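Local coordinates for protein C alpha-dehydrogenase (Sphingobium sp. SYK-6, PDB 4YAG) that is an NAD-dependent short-chain dehydrogenase/reductase that oxidises the C-alpha alcohol of lignin-derived beta-aryl ethers in their cleavage pathway, at residues V234-M237 against I238-A241; A164-T167 against L168-I172; K101-T104 against Y105-D109; E260-F263 against Q264-D268. All coordinates share one frame; numbering follows the deposited sequence.

Contact 1 (V234-M237 against I238-A241); sequences VGDM and IVDA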
loop_
_atom_site.group_PDB
_atom_site.type_symbol
_atom_site.label_atom_id
_atom_site.label_comp_id
_atom_site.label_asym_id
_atom_site.label_seq_id
_atom_site.Cartn_x
_atom_site.Cartn_y
_atom_site.Cartn_z
ATOM N N VAL A 234 -12.241 -2.382 -22.160
ATOM C CA VAL A 234 -11.617 -1.612 -21.093
ATOM C C VAL A 234 -10.933 -0.374 -21.699
ATOM O O VAL A 234 -10.978 0.729 -21.142
ATOM C CB VAL A 234 -10.603 -2.448 -20.292
ATOM C CG1 VAL A 234 -10.033 -1.640 -19.155
ATOM C CG2 VAL A 234 -11.262 -3.714 -19.744
ATOM N N GLY A 235 -10.303 -0.550 -22.857
ATOM C CA GLY A 235 -9.654 0.563 -23.521
ATOM C C GLY A 235 -10.617 1.709 -23.778
ATOM O O GLY A 235 -10.259 2.875 -23.579
ATOM N N ASP A 236 -11.828 1.392 -24.204
ATOM C CA ASP A 236 -12.803 2.439 -24.499
ATOM C C ASP A 236 -13.250 3.138 -23.224
ATOM O O ASP A 236 -13.494 4.345 -23.231
ATOM C CB ASP A 236 -13.982 1.881 -25.283
ATOM C CG ASP A 236 -13.662 1.735 -26.755
ATOM O OD1 ASP A 236 -12.778 2.488 -27.252
ATOM O OD2 ASP A 236 -14.299 0.886 -27.413
ATOM N N MET A 237 -13.352 2.399 -22.131
ATOM C CA MET A 237 -13.665 3.029 -20.843
ATOM C C MET A 237 -12.593 4.021 -20.457
ATOM O O MET A 237 -12.872 5.044 -19.822
ATOM C CB MET A 237 -13.786 1.993 -19.732
ATOM C CG MET A 237 -14.896 0.992 -19.914
ATOM S SD MET A 237 -14.916 -0.197 -18.573
ATOM C CE MET A 237 -16.081 -1.393 -19.219
ATOM N N ILE A 238 -11.340 3.671 -20.732
ATOM C CA ILE A 238 -10.222 4.538 -20.436
ATOM C C ILE A 238 -10.181 5.767 -21.359
ATOM O O ILE A 238 -9.859 6.869 -20.900
ATOM C CB ILE A 238 -8.878 3.736 -20.424
ATOM C CG1 ILE A 238 -8.882 2.773 -19.235
ATOM C CG2 ILE A 238 -7.670 4.646 -20.388
ATOM C CD1 ILE A 238 -9.119 3.466 -17.903
ATOM N N VAL A 239 -10.514 5.616 -22.636
ATOM C CA VAL A 239 -10.664 6.778 -23.516
ATOM C C VAL A 239 -11.663 7.740 -22.859
ATOM O O VAL A 239 -11.367 8.939 -22.720
ATOM C CB VAL A 239 -11.140 6.365 -24.921
ATOM C CG1 VAL A 239 -11.630 7.557 -25.728
ATOM C CG2 VAL A 239 -10.014 5.632 -25.660
ATOM N N ASP A 240 -12.813 7.217 -22.417
ATOM C CA ASP A 240 -13.838 8.088 -21.829
ATOM C C ASP A 240 -13.313 8.753 -20.542
ATOM O O ASP A 240 -13.590 9.930 -20.289
ATOM C CB ASP A 240 -15.124 7.320 -21.540
ATOM C CG ASP A 240 -15.842 6.850 -22.811
ATOM O OD1 ASP A 240 -15.591 7.393 -23.906
ATOM O OD2 ASP A 240 -16.673 5.923 -22.702
ATOM N N ALA A 241 -12.549 8.019 -19.745
ATOM C CA ALA A 241 -12.034 8.540 -18.477
ATOM C C ALA A 241 -11.024 9.662 -18.709
ATOM O O ALA A 241 -10.955 10.624 -17.918
ATOM C CB ALA A 241 -11.394 7.417 -17.645
HETATM O O HOH W 1 -14.726 5.362 -25.699
#
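D240 lays its carboxylate back along the helix against the carbonyl of D236, one turn earlier. D240 CG sits 3.5 Å from D236 O. CG stands anti to the carbonyl carbon (chi1 -67°), and this folds the acid toward the preceding turn. A water closes the gap between the two groups. It donates to D240 OD1 at 2.8 Å and to D236 O as well. The same D236 O also accepts the backbone N-H of D240. The side chain of D236 itself goes elsewhere: its OD1 makes a salt bridge with R24 of helix 16-27. The two acids do not meet, and D236 OD1 stays 6.6 Å from D240 OD1.

All of this lies on helix 231-244 of the Rossmann-type SDR fold, the helix that precedes the last strand, 248-250. Its other face is apolar. I238 brings CG1 to 3.5 Å from V234 O, which accepts the backbone N-H of I238. V239 turns CG2 back toward G235 O, also at 3.5 Å. M237 is extended beyond CG, and its side chain packs on V249 and T251. V234 and I238 both pack on L186 of strand 181-187. V234 also touches I17 and I191, two residues that bind NADH. A241 rests CB 3.5 Å from M237 O and packs on T184 and V249.

Contact 2 (A164-T167 against L168-I172); sequences AVIT and LTETI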
loop_
_atom_site.group_PDB
_atom_site.type_symbol
_atom_site.label_atom_id
_atom_site.label_comp_id
_atom_site.label_asym_id
_atom_site.label_seq_id
_atom_site.Cartn_x
_atom_site.Cartn_y
_atom_site.Cartn_z
ATOM N N ALA A 164 -3.477 0.235 -2.143
ATOM C CA ALA A 164 -2.577 1.373 -2.083
ATOM C C ALA A 164 -2.618 2.194 -3.375
ATOM O O ALA A 164 -2.540 3.410 -3.330
ATOM C CB ALA A 164 -1.160 0.933 -1.790
ATOM N N VAL A 165 -2.706 1.527 -4.520
ATOM C CA VAL A 165 -2.764 2.251 -5.782
ATOM C C VAL A 165 -4.022 3.106 -5.896
ATOM O O VAL A 165 -4.002 4.212 -6.449
ATOM C CB VAL A 165 -2.666 1.259 -6.969
ATOM C CG1 VAL A 165 -2.912 1.978 -8.309
ATOM C CG2 VAL A 165 -1.307 0.608 -6.970
ATOM N N ILE A 166 -5.137 2.601 -5.386
ATOM C CA ILE A 166 -6.355 3.378 -5.406
ATOM C C ILE A 166 -6.153 4.676 -4.595
ATOM O O ILE A 166 -6.439 5.772 -5.060
ATOM C CB ILE A 166 -7.542 2.562 -4.856
ATOM C CG1 ILE A 166 -7.834 1.360 -5.771
ATOM C CG2 ILE A 166 -8.751 3.462 -4.697
ATOM C CD1 ILE A 166 -8.810 0.352 -5.165
ATOM N N THR A 167 -5.650 4.537 -3.366
ATOM C CA THR A 167 -5.444 5.696 -2.494
ATOM C C THR A 167 -4.395 6.643 -3.079
ATOM O O THR A 167 -4.554 7.853 -3.035
ATOM C CB THR A 167 -5.051 5.222 -1.101
ATOM O OG1 THR A 167 -6.127 4.427 -0.584
ATOM C CG2 THR A 167 -4.779 6.395 -0.154
ATOM N N LEU A 168 -3.312 6.081 -3.607
ATOM C CA LEU A 168 -2.282 6.880 -4.272
ATOM C C LEU A 168 -2.921 7.796 -5.302
ATOM O O LEU A 168 -2.633 8.996 -5.373
ATOM C CB LEU A 168 -1.273 5.937 -4.925
ATOM C CG LEU A 168 -0.258 6.563 -5.891
ATOM C CD1 LEU A 168 0.687 7.478 -5.112
ATOM C CD2 LEU A 168 0.498 5.506 -6.653
ATOM N N THR A 169 -3.784 7.222 -6.125
ATOM C CA THR A 169 -4.370 7.965 -7.231
ATOM C C THR A 169 -5.266 9.079 -6.700
ATOM O O THR A 169 -5.238 10.216 -7.176
ATOM C CB THR A 169 -5.158 7.051 -8.169
ATOM O OG1 THR A 169 -4.341 5.952 -8.577
ATOM C CG2 THR A 169 -5.610 7.824 -9.391
ATOM N N GLU A 170 -6.069 8.775 -5.686
ATOM C CA GLU A 170 -6.925 9.776 -5.089
ATOM C C GLU A 170 -6.109 10.947 -4.523
ATOM O O GLU A 170 -6.443 12.131 -4.694
ATOM C CB GLU A 170 -7.715 9.155 -3.928
ATOM C CG GLU A 170 -8.715 8.113 -4.328
ATOM C CD GLU A 170 -9.301 7.362 -3.124
ATOM O OE1 GLU A 170 -8.732 7.456 -2.012
ATOM O OE2 GLU A 170 -10.341 6.684 -3.304
ATOM N N THR A 171 -5.026 10.620 -3.841
ATOM C CA THR A 171 -4.279 11.651 -3.144
ATOM C C THR A 171 -3.502 12.552 -4.077
ATOM O O THR A 171 -3.354 13.744 -3.786
ATOM C CB THR A 171 -3.334 11.047 -2.082
ATOM O OG1 THR A 171 -2.285 10.283 -2.715
ATOM C CG2 THR A 171 -4.133 10.195 -1.117
ATOM N N ILE A 172 -3.003 12.027 -5.194
ATOM C CA ILE A 172 -2.219 12.871 -6.094
ATOM C C ILE A 172 -3.082 13.816 -6.927
ATOM O O ILE A 172 -2.547 14.724 -7.554
ATOM C CB ILE A 172 -1.306 12.064 -7.058
ATOM C CG1 ILE A 172 -2.135 11.252 -8.048
ATOM C CG2 ILE A 172 -0.329 11.185 -6.267
ATOM C CD1 ILE A 172 -1.300 10.501 -9.073
HETATM O O HOH W 2 -8.204 5.936 0.320
#
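Helix 156-177 is the crossover helix of the beta-alpha-beta unit between strands 137-142 and 181-187. It also carries the NADH-binding residues Y158 and K162, the latter just before this contact. T169 turns its hydroxyl back along the helix. T169 OG1 stands beside the backbone N (chi1 -53°) and donates to V165 O at 2.8 Å. T169 N donates to the same V165 O at 3.0 Å, from the opposite face of the carbonyl plane. T169 OG1 has a further partner in N141 ND2 of strand 137-142.

T171 treats its hydroxyl differently. T171 OG1 lies between the backbone N and the carbonyl carbon (chi1 67°) and donates to L168 O at 3.0 Å, from above the carbonyl plane. This leaves CG2 of T171 to meet CG2 of T167 at 4.0 Å, methyl against methyl. I166 and E170 run side by side and point the same way. The I166 methyl CG2 lies 3.9 Å from E170 OE2. A water joins T167 OG1, at 2.7 Å, to E170 OE1, to which it donates. The other oxygen, OE2, is hydrogen-bonded to Y248 OH and salt-bridged to R262 NE of the second subunit. T167 packs on A163 of that subunit.

E170 is buried, but both of its carboxylate oxygens have polar partners. The arginine across the interface probably helps to keep it ionised. OE2 ties the helix to the second subunit, while OE1 is held by the water.

Contact 3 (K101-T104 against Y105-D109); sequences KDAT and YQDWD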
loop_
_atom_site.group_PDB
_atom_site.type_symbol
_atom_site.label_atom_id
_atom_site.label_comp_id
_atom_site.label_asym_id
_atom_site.label_seq_id
_atom_site.Cartn_x
_atom_site.Cartn_y
_atom_site.Cartn_z
ATOM N N LYS A 101 1.073 -18.812 4.054
ATOM C CA LYS A 101 2.175 -19.285 4.887
ATOM C C LYS A 101 3.407 -19.652 4.062
ATOM O O LYS A 101 4.493 -19.852 4.620
ATOM C CB LYS A 101 1.723 -20.458 5.742
ATOM C CG LYS A 101 0.568 -20.121 6.674
ATOM C CD LYS A 101 0.249 -21.257 7.625
ATOM C CE LYS A 101 -0.210 -22.511 6.919
ATOM N NZ LYS A 101 -1.517 -22.335 6.204
ATOM N N ASP A 102 3.244 -19.744 2.753
ATOM C CA ASP A 102 4.355 -20.093 1.854
ATOM C C ASP A 102 5.078 -18.819 1.386
ATOM O O ASP A 102 6.233 -18.871 0.975
ATOM C CB ASP A 102 3.865 -20.836 0.609
ATOM C CG ASP A 102 3.460 -22.276 0.879
ATOM O OD1 ASP A 102 3.744 -22.785 1.973
ATOM O OD2 ASP A 102 2.863 -22.890 -0.031
ATOM N N ALA A 103 4.398 -17.680 1.412
ATOM C CA ALA A 103 5.007 -16.447 0.904
ATOM C C ALA A 103 6.195 -16.032 1.773
ATOM O O ALA A 103 6.154 -16.101 3.000
ATOM C CB ALA A 103 3.982 -15.317 0.839
ATOM N N THR A 104 7.266 -15.608 1.111
ATOM C CA THR A 104 8.468 -15.144 1.791
ATOM C C THR A 104 8.650 -13.652 1.568
ATOM O O THR A 104 7.887 -13.022 0.840
ATOM C CB THR A 104 9.668 -15.845 1.238
ATOM O OG1 THR A 104 9.819 -15.453 -0.137
ATOM C CG2 THR A 104 9.524 -17.332 1.358
ATOM N N TYR A 105 9.675 -13.081 2.195
ATOM C CA TYR A 105 9.990 -11.685 1.998
ATOM C C TYR A 105 10.207 -11.376 0.512
ATOM O O TYR A 105 9.829 -10.320 0.049
ATOM C CB TYR A 105 11.233 -11.304 2.798
ATOM C CG TYR A 105 11.005 -10.945 4.264
ATOM C CD1 TYR A 105 10.018 -10.051 4.644
ATOM C CD2 TYR A 105 11.819 -11.488 5.255
ATOM C CE1 TYR A 105 9.832 -9.697 5.996
ATOM C CE2 TYR A 105 11.639 -11.143 6.595
ATOM C CZ TYR A 105 10.665 -10.243 6.947
ATOM O OH TYR A 105 10.494 -9.884 8.279
ATOM N N GLN A 106 10.786 -12.310 -0.231
ATOM C CA GLN A 106 10.997 -12.078 -1.657
ATOM C C GLN A 106 9.668 -11.891 -2.373
ATOM O O GLN A 106 9.572 -11.076 -3.287
ATOM C CB GLN A 106 11.783 -13.213 -2.314
ATOM C CG GLN A 106 13.288 -13.162 -2.093
ATOM C CD GLN A 106 13.977 -12.240 -3.080
ATOM O OE1 GLN A 106 13.788 -11.026 -3.033
ATOM N NE2 GLN A 106 14.745 -12.819 -4.018
ATOM N N ASP A 107 8.660 -12.662 -1.981
ATOM C CA ASP A 107 7.345 -12.537 -2.575
ATOM C C ASP A 107 6.676 -11.203 -2.232
ATOM O O ASP A 107 6.081 -10.545 -3.095
ATOM C CB ASP A 107 6.488 -13.733 -2.173
ATOM C CG ASP A 107 7.089 -15.037 -2.640
ATOM O OD1 ASP A 107 7.496 -15.096 -3.824
ATOM O OD2 ASP A 107 7.203 -16.005 -1.847
ATOM N N TRP A 108 6.787 -10.761 -0.983
ATOM C CA TRP A 108 6.300 -9.432 -0.603
ATOM C C TRP A 108 7.014 -8.334 -1.382
ATOM O O TRP A 108 6.386 -7.443 -1.935
ATOM C CB TRP A 108 6.508 -9.197 0.893
ATOM C CG TRP A 108 5.350 -9.692 1.719
ATOM C CD1 TRP A 108 5.324 -10.780 2.531
ATOM C CD2 TRP A 108 4.053 -9.107 1.781
ATOM N NE1 TRP A 108 4.077 -10.903 3.109
ATOM C CE2 TRP A 108 3.283 -9.883 2.659
ATOM C CE3 TRP A 108 3.472 -7.987 1.190
ATOM C CZ2 TRP A 108 1.951 -9.580 2.936
ATOM C CZ3 TRP A 108 2.166 -7.697 1.461
ATOM C CH2 TRP A 108 1.421 -8.485 2.328
ATOM N N ASP A 109 8.332 -8.424 -1.436
ATOM C CA ASP A 109 9.110 -7.406 -2.115
ATOM C C ASP A 109 8.776 -7.349 -3.600
ATOM O O ASP A 109 8.640 -6.275 -4.158
ATOM C CB ASP A 109 10.593 -7.635 -1.877
ATOM C CG ASP A 109 11.012 -7.325 -0.442
ATOM O OD1 ASP A 109 10.259 -6.624 0.270
ATOM O OD2 ASP A 109 12.109 -7.759 -0.044
#
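T104 and D107 are brought together by two first torsions. T104 holds OG1 between its backbone N and carbonyl carbon (chi1 65°), facing the first turn of the helix. D107 has CG beside its own N (chi1 -60°), and its carboxylate reaches back to T104. D107 OD2 accepts from T104 N at 3.0 Å in a nearly straight bond, N-H...O 168°. The donor meets OD2 on its anti side, somewhat out of the carboxylate plane. T104 OG1 is 3.2 Å from D107 OD2, but its proton also has G209 O within reach. In the other direction Q106 N gives T104 OG1 a weak bond of 3.3 Å. W108 N donates to T104 O at 3.1 Å, the first full helical bond here. The indole stays near by, with W108 CD1 3.8 Å from T104 O. A103 places its CA 3.5 Å from D107 OD2.

D107 is also tied to the 202-211 region. OD1 pairs with R202 and S210, and OD2 takes G211 N. An alanine in place of D107 would be likely to leave T104 N and R202 without their acceptor and the helix start less firmly held.

The Y105 ring makes a cation-pi contact with R68 of the second subunit, and W108 packs on L168 of that subunit. The exchange between T104 and D107 is a capping box. T104 is the N-cap of helix 105-133, the long helix that follows strand 87-90 in this SDR fold.

Contact 4 (E260-F263 against Q264-D268); sequences EARF and QALLD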
loop_
_atom_site.group_PDB
_atom_site.type_symbol
_atom_site.label_atom_id
_atom_site.label_comp_id
_atom_site.label_asym_id
_atom_site.label_seq_id
_atom_site.Cartn_x
_atom_site.Cartn_y
_atom_site.Cartn_z
ATOM N N GLU A 260 -20.216 -3.026 -0.553
ATOM C CA GLU A 260 -21.161 -2.352 0.352
ATOM C C GLU A 260 -21.053 -2.906 1.756
ATOM O O GLU A 260 -21.101 -2.160 2.741
ATOM C CB GLU A 260 -22.604 -2.505 -0.140
ATOM C CG GLU A 260 -22.877 -1.673 -1.367
ATOM C CD GLU A 260 -24.302 -1.774 -1.862
ATOM O OE1 GLU A 260 -24.855 -2.894 -1.881
ATOM O OE2 GLU A 260 -24.865 -0.722 -2.238
ATOM N N ALA A 261 -20.941 -4.227 1.866
ATOM C CA ALA A 261 -20.889 -4.861 3.178
ATOM C C ALA A 261 -19.599 -4.476 3.905
ATOM O O ALA A 261 -19.605 -4.255 5.107
ATOM C CB ALA A 261 -21.015 -6.392 3.063
ATOM N N ARG A 262 -18.487 -4.415 3.177
ATOM C CA ARG A 262 -17.216 -3.937 3.737
ATOM C C ARG A 262 -17.348 -2.488 4.219
ATOM O O ARG A 262 -16.964 -2.144 5.345
ATOM C CB ARG A 262 -16.099 -4.025 2.691
ATOM C CG ARG A 262 -14.746 -3.605 3.218
ATOM C CD ARG A 262 -13.705 -3.400 2.144
ATOM N NE ARG A 262 -12.518 -2.863 2.778
ATOM C CZ ARG A 262 -11.705 -1.956 2.267
ATOM N NH1 ARG A 262 -11.868 -1.504 1.032
ATOM N NH2 ARG A 262 -10.695 -1.520 3.007
ATOM N N PHE A 263 -17.875 -1.643 3.348
ATOM C CA PHE A 263 -18.043 -0.226 3.664
ATOM C C PHE A 263 -18.937 -0.046 4.896
ATOM O O PHE A 263 -18.650 0.753 5.781
ATOM C CB PHE A 263 -18.651 0.509 2.471
ATOM C CG PHE A 263 -17.789 0.507 1.239
ATOM C CD1 PHE A 263 -16.415 0.287 1.314
ATOM C CD2 PHE A 263 -18.342 0.775 -0.006
ATOM C CE1 PHE A 263 -15.639 0.285 0.169
ATOM C CE2 PHE A 263 -17.568 0.793 -1.139
ATOM C CZ PHE A 263 -16.226 0.551 -1.058
ATOM N N GLN A 264 -20.036 -0.785 4.963
ATOM C CA GLN A 264 -20.874 -0.714 6.157
ATOM C C GLN A 264 -20.159 -1.140 7.422
ATOM O O GLN A 264 -20.349 -0.531 8.468
ATOM C CB GLN A 264 -22.139 -1.531 5.954
ATOM C CG GLN A 264 -23.069 -0.843 4.997
ATOM C CD GLN A 264 -23.518 0.508 5.541
ATOM O OE1 GLN A 264 -23.868 0.622 6.710
ATOM N NE2 GLN A 264 -23.464 1.544 4.701
ATOM N N ALA A 265 -19.345 -2.189 7.352
ATOM C CA ALA A 265 -18.599 -2.630 8.514
ATOM C C ALA A 265 -17.591 -1.560 8.957
ATOM O O ALA A 265 -17.429 -1.302 10.154
ATOM C CB ALA A 265 -17.916 -3.968 8.264
ATOM N N LEU A 266 -16.953 -0.908 7.992
ATOM C CA LEU A 266 -16.054 0.200 8.305
ATOM C C LEU A 266 -16.816 1.349 8.973
ATOM O O LEU A 266 -16.401 1.877 9.998
ATOM C CB LEU A 266 -15.331 0.672 7.033
ATOM C CG LEU A 266 -14.296 -0.306 6.458
ATOM C CD1 LEU A 266 -13.966 0.017 5.024
ATOM C CD2 LEU A 266 -13.039 -0.308 7.312
ATOM N N LEU A 267 -17.938 1.747 8.391
ATOM C CA LEU A 267 -18.728 2.826 8.993
ATOM C C LEU A 267 -19.234 2.435 10.372
ATOM O O LEU A 267 -19.225 3.257 11.301
ATOM C CB LEU A 267 -19.885 3.203 8.067
ATOM C CG LEU A 267 -19.435 3.747 6.707
ATOM C CD1 LEU A 267 -20.619 3.876 5.768
ATOM C CD2 LEU A 267 -18.735 5.093 6.856
ATOM N N ASP A 268 -19.684 1.193 10.522
ATOM C CA ASP A 268 -20.179 0.727 11.823
ATOM C C ASP A 268 -19.140 0.802 12.941
ATOM O O ASP A 268 -19.512 0.872 14.120
ATOM C CB ASP A 268 -20.675 -0.715 11.749
ATOM C CG ASP A 268 -21.987 -0.849 11.012
ATOM O OD1 ASP A 268 -22.610 0.182 10.673
ATOM O OD2 ASP A 268 -22.389 -2.006 10.774
#
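R262 crosses L266, one turn further on, and its chain can be followed outward over the leucine. CB is the start of an extended run: CG is anti to the backbone N (chi1 -177°), and the chain stays straight to NE. R262 CG already lies 4.1 Å from L266 CD1. R262 NE comes nearer, 3.9 Å from L266 CD1, with CZ and NH2 a little further off. L266 CD1 thus sits over one face of the guanidinium, 3.7 Å above its plane and offset toward the rim. The N-H groups point to other partners. NE makes a salt bridge with E170 of the second subunit, and NH1 donates to L148 O. With a leucine in place of R262, the buried E170 across the interface would probably be left without its positive mate and L148 O without its donor.

The same L266 methyl serves a second flat group. It lies at the edge of the F263 ring, near the ring plane, with CD1 of L266 4.5 Å from CD1 of F263. The F263 ring also stacks with F263 of the second subunit. L266 is held in register by its N, which donates to R262 O at 2.9 Å. L267 brings CG to 3.2 Å from F263 O and packs on E260 of the second subunit.

This is i to i+3 and i to i+4 side-chain packing on helix 256-268, the last helix modelled. Here it builds part of the dimer interface of this SDR enzyme.

Along the chain the order is contact 3, contact 2, contact 1 and contact 4. Each involves a different helix: 105-133, 156-177, 231-244 and 256-268. The first three helices belong to the Rossmann-type fold with its parallel seven-stranded sheet; helix 256-268 follows its last strand and reaches the second subunit. Contacts 1 and 2 are nearest in centre, about 19 Å apart, and pack against strand 181-187. Contacts 1 and 3 lie on opposite sides of the chain's centre, their own centres about 34 Å apart. Contacts 2 and 4 come within about 7 Å at their nearest atoms. Contacts 2, 3 and 4 touch the second subunit, whereas contact 1 does not. R262 and E170 join contacts 4 and 2 across the dimer.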